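Local coordinates for protein ectonucleoside triphosphate diphosphohydrolase 4 (Homo sapiens, PDB 6WG5) that belongs to the GDA1/CD39 nucleoside phosphatase family, part of the wider clan of proteins with an actin-like ATPase fold, at residues G43-C48 against Y128-A133; R54-C59 against P83-I88; P61-N66 against R494-E499; H68-I73 against A483-T488. All coordinates share one frame; numbering follows the deposited sequence.

Interaction 1: G43-C48 against Y128-A133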
# COMPACT_ATOMS: atom_id res chain seq x y z
N GLY A 43 -8.73 -9.35 18.53
CA GLY A 43 -9.30 -8.21 17.84
C GLY A 43 -9.63 -8.60 16.41
O GLY A 43 -8.97 -9.45 15.82
N ILE A 44 -10.67 -7.97 15.86
CA ILE A 44 -11.21 -8.35 14.56
C ILE A 44 -11.30 -7.11 13.69
O ILE A 44 -11.80 -6.07 14.12
CB ILE A 44 -12.59 -9.01 14.70
CG1 ILE A 44 -12.50 -10.26 15.59
CG2 ILE A 44 -13.13 -9.41 13.33
CD1 ILE A 44 -13.80 -10.59 16.29
N VAL A 45 -10.81 -7.22 12.45
CA VAL A 45 -10.86 -6.15 11.47
C VAL A 45 -11.47 -6.69 10.19
O VAL A 45 -11.09 -7.78 9.73
CB VAL A 45 -9.46 -5.57 11.19
CG1 VAL A 45 -9.55 -4.37 10.25
CG2 VAL A 45 -8.77 -5.17 12.49
N VAL A 46 -12.41 -5.95 9.62
CA VAL A 46 -13.03 -6.29 8.34
C VAL A 46 -12.58 -5.26 7.31
O VAL A 46 -12.81 -4.06 7.49
CB VAL A 46 -14.56 -6.34 8.44
CG1 VAL A 46 -15.19 -6.51 7.06
CG2 VAL A 46 -14.99 -7.48 9.35
N ASP A 47 -11.94 -5.73 6.25
CA ASP A 47 -11.58 -4.89 5.11
C ASP A 47 -12.71 -4.97 4.09
O ASP A 47 -12.89 -5.99 3.43
CB ASP A 47 -10.25 -5.35 4.50
CG ASP A 47 -9.99 -4.73 3.14
OD1 ASP A 47 -10.56 -3.67 2.83
OD2 ASP A 47 -9.19 -5.32 2.37
N CYS A 48 -13.47 -3.88 3.96
CA CYS A 48 -14.59 -3.81 3.02
C CYS A 48 -14.11 -3.09 1.76
O CYS A 48 -14.22 -1.87 1.63
CB CYS A 48 -15.78 -3.10 3.65
SG CYS A 48 -16.71 -4.11 4.83
N TYR A 128 -13.79 -4.03 14.21
CA TYR A 128 -13.63 -2.85 13.38
C TYR A 128 -13.97 -3.20 11.94
O TYR A 128 -13.42 -4.16 11.38
CB TYR A 128 -12.21 -2.28 13.47
CG TYR A 128 -11.82 -1.85 14.86
CD1 TYR A 128 -12.30 -0.66 15.40
CD2 TYR A 128 -10.96 -2.62 15.64
CE1 TYR A 128 -11.95 -0.26 16.68
CE2 TYR A 128 -10.60 -2.23 16.92
CZ TYR A 128 -11.10 -1.04 17.43
OH TYR A 128 -10.75 -0.64 18.70
N ILE A 129 -14.87 -2.43 11.34
CA ILE A 129 -15.27 -2.60 9.94
C ILE A 129 -14.87 -1.33 9.21
O ILE A 129 -15.48 -0.27 9.41
CB ILE A 129 -16.77 -2.89 9.79
CG1 ILE A 129 -17.13 -4.18 10.53
CG2 ILE A 129 -17.15 -2.98 8.32
CD1 ILE A 129 -18.61 -4.51 10.53
N LEU A 130 -13.85 -1.43 8.36
CA LEU A 130 -13.27 -0.28 7.68
C LEU A 130 -13.40 -0.48 6.18
O LEU A 130 -12.88 -1.46 5.63
CB LEU A 130 -11.81 -0.10 8.09
CG LEU A 130 -11.56 -0.14 9.60
CD1 LEU A 130 -10.08 -0.08 9.90
CD2 LEU A 130 -12.30 1.00 10.30
N CYS A 131 -14.09 0.44 5.52
CA CYS A 131 -14.39 0.35 4.09
C CYS A 131 -13.51 1.31 3.31
O CYS A 131 -13.21 2.41 3.78
CB CYS A 131 -15.87 0.66 3.83
SG CYS A 131 -17.00 -0.05 5.06
N THR A 132 -13.11 0.89 2.11
CA THR A 132 -12.17 1.66 1.31
C THR A 132 -12.83 2.29 0.09
O THR A 132 -13.75 3.10 0.23
CB THR A 132 -10.98 0.78 0.90
OG1 THR A 132 -11.47 -0.40 0.25
CG2 THR A 132 -10.16 0.39 2.12
N ALA A 133 -12.38 1.92 -1.12
CA ALA A 133 -12.77 2.66 -2.31
C ALA A 133 -14.21 2.40 -2.71
O ALA A 133 -14.86 3.29 -3.28
CB ALA A 133 -11.83 2.30 -3.47
O HOH W 1 -8.72 -2.26 0.40

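Interaction 2: R54-C59 against P83-I88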
# COMPACT_ATOMS: atom_id res chain seq x y z
N ARG A 54 -13.05 -8.90 3.47
CA ARG A 54 -12.22 -9.87 4.16
C ARG A 54 -12.19 -9.54 5.65
O ARG A 54 -12.27 -8.37 6.04
CB ARG A 54 -10.78 -9.90 3.61
CG ARG A 54 -10.70 -9.79 2.09
CD ARG A 54 -10.62 -8.34 1.63
NE ARG A 54 -10.98 -8.19 0.23
CZ ARG A 54 -10.92 -7.04 -0.44
NH1 ARG A 54 -10.49 -5.94 0.16
NH2 ARG A 54 -11.27 -7.00 -1.72
N VAL A 55 -12.07 -10.58 6.47
CA VAL A 55 -12.01 -10.43 7.92
C VAL A 55 -10.72 -11.06 8.41
O VAL A 55 -10.30 -12.12 7.94
CB VAL A 55 -13.23 -11.09 8.60
CG1 VAL A 55 -13.37 -12.54 8.18
CG2 VAL A 55 -13.13 -10.97 10.12
N PHE A 56 -10.08 -10.39 9.37
CA PHE A 56 -8.84 -10.86 9.98
C PHE A 56 -9.01 -10.87 11.49
O PHE A 56 -9.49 -9.89 12.06
CB PHE A 56 -7.65 -9.97 9.61
CG PHE A 56 -7.43 -9.82 8.13
CD1 PHE A 56 -6.47 -10.57 7.47
CD2 PHE A 56 -8.19 -8.92 7.40
CE1 PHE A 56 -6.27 -10.42 6.11
CE2 PHE A 56 -7.99 -8.77 6.04
CZ PHE A 56 -7.04 -9.52 5.39
N VAL A 57 -8.63 -11.97 12.12
CA VAL A 57 -8.61 -12.07 13.58
C VAL A 57 -7.17 -11.94 14.04
O VAL A 57 -6.30 -12.71 13.61
CB VAL A 57 -9.23 -13.39 14.07
CG1 VAL A 57 -9.19 -13.46 15.59
CG2 VAL A 57 -10.66 -13.53 13.57
N TYR A 58 -6.91 -10.97 14.90
CA TYR A 58 -5.60 -10.76 15.49
C TYR A 58 -5.66 -11.06 16.98
O TYR A 58 -6.68 -10.81 17.64
CB TYR A 58 -5.12 -9.32 15.28
CG TYR A 58 -4.95 -8.95 13.82
CD1 TYR A 58 -3.77 -9.20 13.15
CD2 TYR A 58 -5.99 -8.35 13.12
CE1 TYR A 58 -3.61 -8.87 11.82
CE2 TYR A 58 -5.84 -8.01 11.79
CZ TYR A 58 -4.65 -8.27 11.15
OH TYR A 58 -4.49 -7.93 9.82
N CYS A 59 -4.57 -11.59 17.51
CA CYS A 59 -4.45 -11.86 18.93
C CYS A 59 -3.10 -11.35 19.43
O CYS A 59 -2.19 -11.06 18.65
CB CYS A 59 -4.60 -13.35 19.24
SG CYS A 59 -3.42 -14.42 18.39
N PRO A 83 -3.53 -18.68 9.00
CA PRO A 83 -4.07 -17.40 9.45
C PRO A 83 -5.60 -17.40 9.39
O PRO A 83 -6.19 -17.81 8.39
CB PRO A 83 -3.46 -16.39 8.49
CG PRO A 83 -3.15 -17.17 7.26
CD PRO A 83 -2.79 -18.55 7.73
N VAL A 84 -6.22 -16.93 10.47
CA VAL A 84 -7.67 -16.89 10.57
C VAL A 84 -8.20 -15.77 9.67
O VAL A 84 -8.37 -14.63 10.12
CB VAL A 84 -8.11 -16.68 12.03
CG1 VAL A 84 -9.63 -16.56 12.14
CG2 VAL A 84 -7.60 -17.82 12.90
N VAL A 85 -8.48 -16.10 8.41
CA VAL A 85 -8.96 -15.13 7.44
C VAL A 85 -10.07 -15.77 6.62
O VAL A 85 -10.04 -16.97 6.33
CB VAL A 85 -7.82 -14.65 6.51
CG1 VAL A 85 -8.33 -13.61 5.52
CG2 VAL A 85 -6.66 -14.09 7.33
N MET A 86 -11.07 -14.96 6.26
CA MET A 86 -12.14 -15.37 5.37
C MET A 86 -12.48 -14.21 4.45
O MET A 86 -12.39 -13.04 4.84
CB MET A 86 -13.39 -15.82 6.14
CG MET A 86 -14.62 -16.01 5.25
SD MET A 86 -16.01 -16.79 6.10
CE MET A 86 -15.54 -18.52 6.00
N LYS A 87 -12.88 -14.54 3.22
CA LYS A 87 -13.20 -13.54 2.21
C LYS A 87 -14.54 -13.87 1.57
O LYS A 87 -14.90 -15.03 1.41
CB LYS A 87 -12.11 -13.48 1.13
CG LYS A 87 -10.71 -13.24 1.67
CD LYS A 87 -9.70 -13.01 0.55
CE LYS A 87 -8.32 -12.70 1.09
NZ LYS A 87 -7.33 -12.47 0.00
N ILE A 88 -15.28 -12.81 1.22
CA ILE A 88 -16.56 -12.95 0.53
C ILE A 88 -16.66 -11.88 -0.54
O ILE A 88 -16.02 -10.83 -0.47
CB ILE A 88 -17.77 -12.86 1.50
CG1 ILE A 88 -17.81 -11.49 2.19
CG2 ILE A 88 -17.71 -13.99 2.52
CD1 ILE A 88 -19.05 -11.26 3.02

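Interaction 3: P61-N66 against R494-E499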
# COMPACT_ATOMS: atom_id res chain seq x y z
N PRO A 61 -0.59 -11.44 23.42
CA PRO A 61 -0.51 -11.77 24.84
C PRO A 61 -0.59 -10.51 25.69
O PRO A 61 -0.65 -9.39 25.18
CB PRO A 61 0.85 -12.45 24.96
CG PRO A 61 1.68 -11.77 23.93
CD PRO A 61 0.75 -11.42 22.79
N ARG A 62 -0.59 -10.70 27.01
CA ARG A 62 -0.65 -9.56 27.92
C ARG A 62 0.55 -8.65 27.70
O ARG A 62 1.66 -9.11 27.41
CB ARG A 62 -0.70 -10.04 29.37
CG ARG A 62 -0.86 -8.92 30.38
CD ARG A 62 -0.84 -9.43 31.81
NE ARG A 62 -1.82 -10.48 32.03
CZ ARG A 62 -3.13 -10.27 32.14
NH1 ARG A 62 -3.62 -9.04 32.03
NH2 ARG A 62 -3.95 -11.29 32.34
N HIS A 63 0.32 -7.35 27.84
CA HIS A 63 1.39 -6.38 27.71
C HIS A 63 2.35 -6.50 28.90
O HIS A 63 1.93 -6.64 30.05
CB HIS A 63 0.81 -4.97 27.63
CG HIS A 63 1.80 -3.92 27.24
ND1 HIS A 63 2.55 -3.22 28.16
CD2 HIS A 63 2.16 -3.44 26.02
CE1 HIS A 63 3.33 -2.37 27.53
NE2 HIS A 63 3.11 -2.48 26.23
N ASN A 64 3.65 -6.43 28.61
CA ASN A 64 4.68 -6.67 29.61
C ASN A 64 4.87 -5.51 30.58
O ASN A 64 5.76 -5.59 31.43
CB ASN A 64 6.01 -6.98 28.92
CG ASN A 64 6.45 -5.88 27.97
OD1 ASN A 64 5.99 -4.74 28.07
ND2 ASN A 64 7.35 -6.21 27.05
N GLY A 65 4.07 -4.45 30.48
CA GLY A 65 4.17 -3.34 31.40
C GLY A 65 5.19 -2.28 31.04
O GLY A 65 5.34 -1.31 31.79
N ASN A 66 5.90 -2.43 29.92
CA ASN A 66 6.90 -1.45 29.51
C ASN A 66 6.24 -0.37 28.66
O ASN A 66 5.75 -0.68 27.56
CB ASN A 66 8.01 -2.12 28.72
CG ASN A 66 9.17 -1.18 28.45
OD1 ASN A 66 9.07 0.03 28.63
ND2 ASN A 66 10.29 -1.75 28.00
N ARG A 494 -4.30 -0.12 30.60
CA ARG A 494 -4.89 -0.94 31.65
C ARG A 494 -3.81 -1.53 32.55
O ARG A 494 -3.78 -1.26 33.75
CB ARG A 494 -5.74 -2.05 31.02
CG ARG A 494 -6.87 -1.55 30.14
CD ARG A 494 -8.03 -2.52 30.17
NE ARG A 494 -8.72 -2.49 31.45
CZ ARG A 494 -9.59 -3.41 31.86
NH1 ARG A 494 -10.16 -3.29 33.05
NH2 ARG A 494 -9.87 -4.45 31.09
N ASP A 495 -2.90 -2.32 31.97
CA ASP A 495 -1.90 -2.99 32.79
C ASP A 495 -0.97 -2.00 33.48
O ASP A 495 -0.51 -2.26 34.60
CB ASP A 495 -1.10 -3.96 31.92
CG ASP A 495 -1.98 -4.93 31.16
OD1 ASP A 495 -2.37 -5.97 31.75
OD2 ASP A 495 -2.28 -4.66 29.98
N ILE A 496 -0.67 -0.87 32.84
CA ILE A 496 0.33 0.06 33.34
C ILE A 496 -0.29 1.03 34.34
O ILE A 496 0.04 1.00 35.53
CB ILE A 496 1.01 0.82 32.19
CG1 ILE A 496 1.74 -0.17 31.27
CG2 ILE A 496 1.99 1.86 32.73
CD1 ILE A 496 2.38 0.46 30.05
N GLN A 497 -1.19 1.88 33.87
CA GLN A 497 -1.69 3.00 34.66
C GLN A 497 -3.03 2.69 35.32
O GLN A 497 -3.98 3.46 35.21
CB GLN A 497 -1.79 4.25 33.80
CG GLN A 497 -0.45 4.83 33.37
CD GLN A 497 -0.57 6.22 32.75
OE1 GLN A 497 -1.64 6.60 32.28
NE2 GLN A 497 0.52 6.97 32.76
N GLN A 498 -3.14 1.56 36.02
CA GLN A 498 -4.31 1.32 36.86
C GLN A 498 -4.40 2.38 37.95
O GLN A 498 -5.50 2.84 38.29
CB GLN A 498 -4.26 -0.07 37.48
CG GLN A 498 -4.88 -1.18 36.64
CD GLN A 498 -6.35 -0.95 36.33
OE1 GLN A 498 -7.07 -0.31 37.10
NE2 GLN A 498 -6.80 -1.46 35.19
N GLU A 499 -3.26 2.77 38.52
CA GLU A 499 -3.26 3.71 39.63
C GLU A 499 -3.63 5.11 39.18
O GLU A 499 -4.36 5.82 39.88
CB GLU A 499 -1.88 3.71 40.30
CG GLU A 499 -1.50 2.39 40.94
CD GLU A 499 -0.01 2.28 41.23
OE1 GLU A 499 0.79 2.85 40.46
OE2 GLU A 499 0.36 1.64 42.23

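Interaction 4: H68-I73 against A483-T488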
# COMPACT_ATOMS: atom_id res chain seq x y z
N HIS A 68 7.33 1.71 26.67
CA HIS A 68 7.96 1.88 25.38
C HIS A 68 7.60 0.79 24.38
O HIS A 68 7.93 0.93 23.19
CB HIS A 68 9.48 1.92 25.54
CG HIS A 68 9.97 3.06 26.39
ND1 HIS A 68 9.21 4.18 26.64
CD2 HIS A 68 11.14 3.24 27.04
CE1 HIS A 68 9.89 5.01 27.41
NE2 HIS A 68 11.06 4.46 27.67
N ASP A 69 6.94 -0.28 24.81
CA ASP A 69 6.64 -1.41 23.94
C ASP A 69 5.18 -1.37 23.50
O ASP A 69 4.28 -1.10 24.30
CB ASP A 69 6.93 -2.74 24.66
CG ASP A 69 8.41 -3.01 24.80
OD1 ASP A 69 9.21 -2.41 24.05
OD2 ASP A 69 8.78 -3.85 25.65
N LEU A 70 4.96 -1.65 22.22
CA LEU A 70 3.62 -1.82 21.70
C LEU A 70 3.13 -3.24 21.96
O LEU A 70 3.87 -4.10 22.43
CB LEU A 70 3.58 -1.53 20.20
CG LEU A 70 4.26 -0.25 19.71
CD1 LEU A 70 4.06 -0.11 18.21
CD2 LEU A 70 3.72 0.96 20.44
N LEU A 71 1.86 -3.48 21.66
CA LEU A 71 1.31 -4.82 21.78
C LEU A 71 1.99 -5.75 20.78
O LEU A 71 2.43 -5.34 19.70
CB LEU A 71 -0.20 -4.80 21.53
CG LEU A 71 -1.05 -4.05 22.55
CD1 LEU A 71 -2.52 -4.06 22.14
CD2 LEU A 71 -0.89 -4.64 23.95
N ASP A 72 2.08 -7.03 21.16
CA ASP A 72 2.68 -8.05 20.31
C ASP A 72 1.58 -8.71 19.47
O ASP A 72 1.25 -9.88 19.62
CB ASP A 72 3.44 -9.07 21.15
CG ASP A 72 4.42 -9.88 20.34
OD1 ASP A 72 4.42 -9.75 19.10
OD2 ASP A 72 5.20 -10.64 20.95
N ILE A 73 1.02 -7.91 18.56
CA ILE A 73 -0.12 -8.34 17.77
C ILE A 73 0.34 -9.27 16.66
O ILE A 73 1.35 -9.03 15.99
CB ILE A 73 -0.87 -7.12 17.20
CG1 ILE A 73 -1.44 -6.28 18.36
CG2 ILE A 73 -1.99 -7.56 16.25
CD1 ILE A 73 -2.27 -5.09 17.92
N ALA A 483 -4.09 -1.00 11.23
CA ALA A 483 -5.33 -0.46 11.77
C ALA A 483 -5.59 -0.98 13.18
O ALA A 483 -5.81 -0.19 14.11
CB ALA A 483 -6.50 -0.83 10.84
N ILE A 484 -5.56 -2.30 13.37
CA ILE A 484 -5.76 -2.86 14.70
C ILE A 484 -4.71 -2.33 15.66
O ILE A 484 -4.99 -2.04 16.83
CB ILE A 484 -5.76 -4.40 14.64
CG1 ILE A 484 -6.18 -5.00 15.98
CG2 ILE A 484 -4.38 -4.93 14.26
CD1 ILE A 484 -7.67 -5.06 16.17
N LEU A 485 -3.47 -2.19 15.18
CA LEU A 485 -2.40 -1.71 16.05
C LEU A 485 -2.65 -0.28 16.50
O LEU A 485 -2.37 0.07 17.66
CB LEU A 485 -1.06 -1.82 15.31
CG LEU A 485 0.21 -1.61 16.14
CD1 LEU A 485 0.35 -2.67 17.22
CD2 LEU A 485 1.43 -1.62 15.22
N TYR A 486 -3.20 0.55 15.62
CA TYR A 486 -3.47 1.94 15.98
C TYR A 486 -4.72 2.05 16.85
O TYR A 486 -4.74 2.83 17.81
CB TYR A 486 -3.63 2.79 14.72
CG TYR A 486 -3.78 4.27 15.01
CD1 TYR A 486 -5.01 4.90 14.91
CD2 TYR A 486 -2.69 5.03 15.41
CE1 TYR A 486 -5.15 6.24 15.18
CE2 TYR A 486 -2.82 6.37 15.68
CZ TYR A 486 -4.05 6.98 15.57
OH TYR A 486 -4.18 8.32 15.84
N ARG A 487 -5.77 1.28 16.55
CA ARG A 487 -7.01 1.40 17.31
C ARG A 487 -6.86 0.87 18.73
O ARG A 487 -7.54 1.35 19.64
CB ARG A 487 -8.14 0.66 16.59
CG ARG A 487 -8.51 1.24 15.21
CD ARG A 487 -8.87 2.72 15.27
NE ARG A 487 -9.92 3.01 16.25
CZ ARG A 487 -11.22 3.03 15.99
NH1 ARG A 487 -11.67 2.79 14.76
NH2 ARG A 487 -12.09 3.30 16.95
N THR A 488 -5.98 -0.11 18.95
CA THR A 488 -5.80 -0.72 20.26
C THR A 488 -4.62 -0.12 21.03
O THR A 488 -4.18 -0.70 22.03
CB THR A 488 -5.61 -2.23 20.13
OG1 THR A 488 -4.44 -2.51 19.35
CG2 THR A 488 -6.82 -2.88 19.48

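Interaction 1: G43-C48 against Y128-A133
Cys48 has the most surface buried by the contact, ahead of Tyr128 and Val46, and all three sit in a parallel pair of strands whose axes approach to 4.6 Å. Val46 with Ile129 and Cys48 with Cys131 share one face of the sheet; Val45 with Tyr128 and Asp47 with Leu130 share the other. With chi1 of -77°, Cys48 SG stands anti to its carbonyl carbon and rests against Ile129 CG2 at 3.7 Å. Cys48 CB meets Cys131 SG, but the sulfurs, Cys48 SG and Cys131 SG, stay 4.1 Å apart, too far for a disulfide. The Cys48 backbone makes two bonds to the neighbouring segment: Cys48 N donates almost straight (179°) to Leu130 O at 3.0 Å, and Cys48 O accepts from Thr132 N.

Val46 repeats the pattern two residues earlier. Val46 N donates to Tyr128 O at 2.7 Å. Val46 O accepts from Leu130 N, and the side chain runs beside that of Ile129, with Val46 CB 4.0 Å from Ile129 CG1. Tyr128 adds a bond from its N to Ile44 O at 2.9 Å; its ring stacks on His166 and touches Arg487 of helix 479-487. Asp47 OD2 turns to Arg54 on the adjoining antiparallel strand 53-61. A parallel pair flanked by an antiparallel neighbour, with a helix packed on the Val45 and Tyr128 face, is consistent with the mixed central sheet of an actin-like domain.

Interaction 2: R54-C59 against P83-I88
Arg54 and Lys87 both set CG anti to their carbonyl carbons (chi1 -41° and -55°), which brings the two CG atoms to 3.5 Å across an antiparallel strand pair at the margin of the mixed sheet. This is a non-hydrogen-bonded pair in which the aliphatic stems do the touching. The charged ends do not meet: Arg54 NE and Lys87 NZ remain 5.6 Å apart, and Arg54 NH1 forms a salt bridge with Asp47 on strand 40-48.

Between the non-hydrogen-bonded pairs Arg54-Lys87 and Phe56-Val85 lies the hydrogen-bonded pair of Val55 and Met86. Val55 N donates to Met86 O at 3.0 Å, whereas the return bond from Met86 N to Val55 O, at 3.4 Å, is weak. Farther along, Val57 N reaches Val84 O at 3.3 Å, also weakly, and Val84 is the centre of an inverse gamma turn. Of the three backbone bonds, only Val55 N to Met86 O is not weak.

Side chains pack on both faces. Val55 CG1 lies against Met86 CB and Val57 CG2 touches Val84 CG1, on the side where Met86 and Val84 also touch Phe112 of helix 107-116. On the other face Val85 CG1 makes an off-centre CH-pi contact with the Phe56 ring, 4.3 Å from its centroid and 28° off the normal. The second methyl, Val85 CG2, comes to 3.5 Å from Phe56 CD1.

Interaction 3: P61-N66 against R494-E499
The guanidinium of Arg62 receives Asp495 OD1 at its edge, in its own plane, while the Asp495 carboxylate is turned 73° against that plane. The salt bridge is a single weak hydrogen bond, from Arg62 NH1 to Asp495 OD1 at 3.3 Å. The Arg62 side chain bends at chi3 (-55°), and the same carboxylate oxygen also lies 3.6 Å from Arg62 CG, beside the aliphatic stem. The other terminal nitrogen, Arg62 NH2, is bonded to Asn39 OD1, so the group is shared between two partners.

The second flat group is the His63 ring. Asn64 OD1 lies 3.5 Å above one face, offset toward the rim, and the carbonyl carbon of Asn66 lies in plane at the edge. Gly65 N donates to His63 ND1 at 3.0 Å from well out of the ring plane (37°). His63 NE2 is bonded to Asp69 O, a pattern consistent with a proton on NE2. The ring is thereby held at both nitrogens within the loop.

Against this loop comes the end of helix 492-496. Ile496 CD1 approaches His63 CE1 at 3.9 Å, and Ile496 CG1 lies 3.8 Å from Gly65 O. Asp495 OD2 stays beside His63 CB rather than reaching the ring nitrogens. The contact lies near the surface, with one charged bridge beside the packing of a single isoleucine on the loop. The Asn66 N to Asn64 OD1 bond, 3.0 Å long, closes an Asx turn that shapes this loop, while His63 and Gly65 meet Ile496 and Arg62 meets Asp495: a turn-containing loop packed against a helix C-terminus.

Interaction 4: H68-I73 against A483-T488
Ile73 and Leu485 form the nearest backbone pair, their CA atoms 7.2 Å apart, as an irregular segment, 68-73, passes the last turn of helix 479-487 with no hydrogen bond between them. Side chains therefore carry the contact. Ile73 is central: with chi2 of -176° its CD1 is extended to lie 3.6 Å from Leu485 CD1, and its other branch, CG2, meets Ile484 CG2 at 4.1 Å. Leu485 CG is anti to its backbone N (chi1 -169°), and Leu485 CD2 touches Leu70 CD1 at 4.3 Å, so the two methyls of Leu485 serve two different residues of the segment.

Thr488, where the helix ends, faces Ile73 CD1 as well as Leu71 CD1. Its OG1 lies 3.7 Å from both of these methyls. That hydroxyl donates to Ile484 O at 2.6 Å, and the same carbonyl accepts from Thr488 N on the opposite face of its plane. Two donors thus grip Ile484 O.

Around this core, Leu485 also touches Ile181 and Phe185 of helix 172-186, while Ile73 packs on Tyr58 and Trp60 of strand 53-61, joining the connection that follows this strand to two helices. With no polar bond across and the threonine proton committed inside its own helix turn, the contact depends on apolar burial and the fit of branched side chains rather than on directional bonding.

Overall arrangement
Interactions 1 and 2 belong to one sheet and meet through strands 40-48 and 53-61, where Ile44 CG2 also packs on Val55 CG2; the first is buried and bonded along its parallel backbones, the second partly buried and more weakly bonded. Interaction 4, also buried, lays helix 479-487 on that sheet, with Ile484 against Val45 and Tyr58, and relies on side-chain packing with no hydrogen bond across it. Interaction 3 sits at the surface, about 27 Å between centres from both interactions 1 and 2, and sets a salt bridge beside one packed isoleucine. It joins interaction 4 through the shared 61-73 connection, where Asn64 bonds to Asp69, and through consecutive helices.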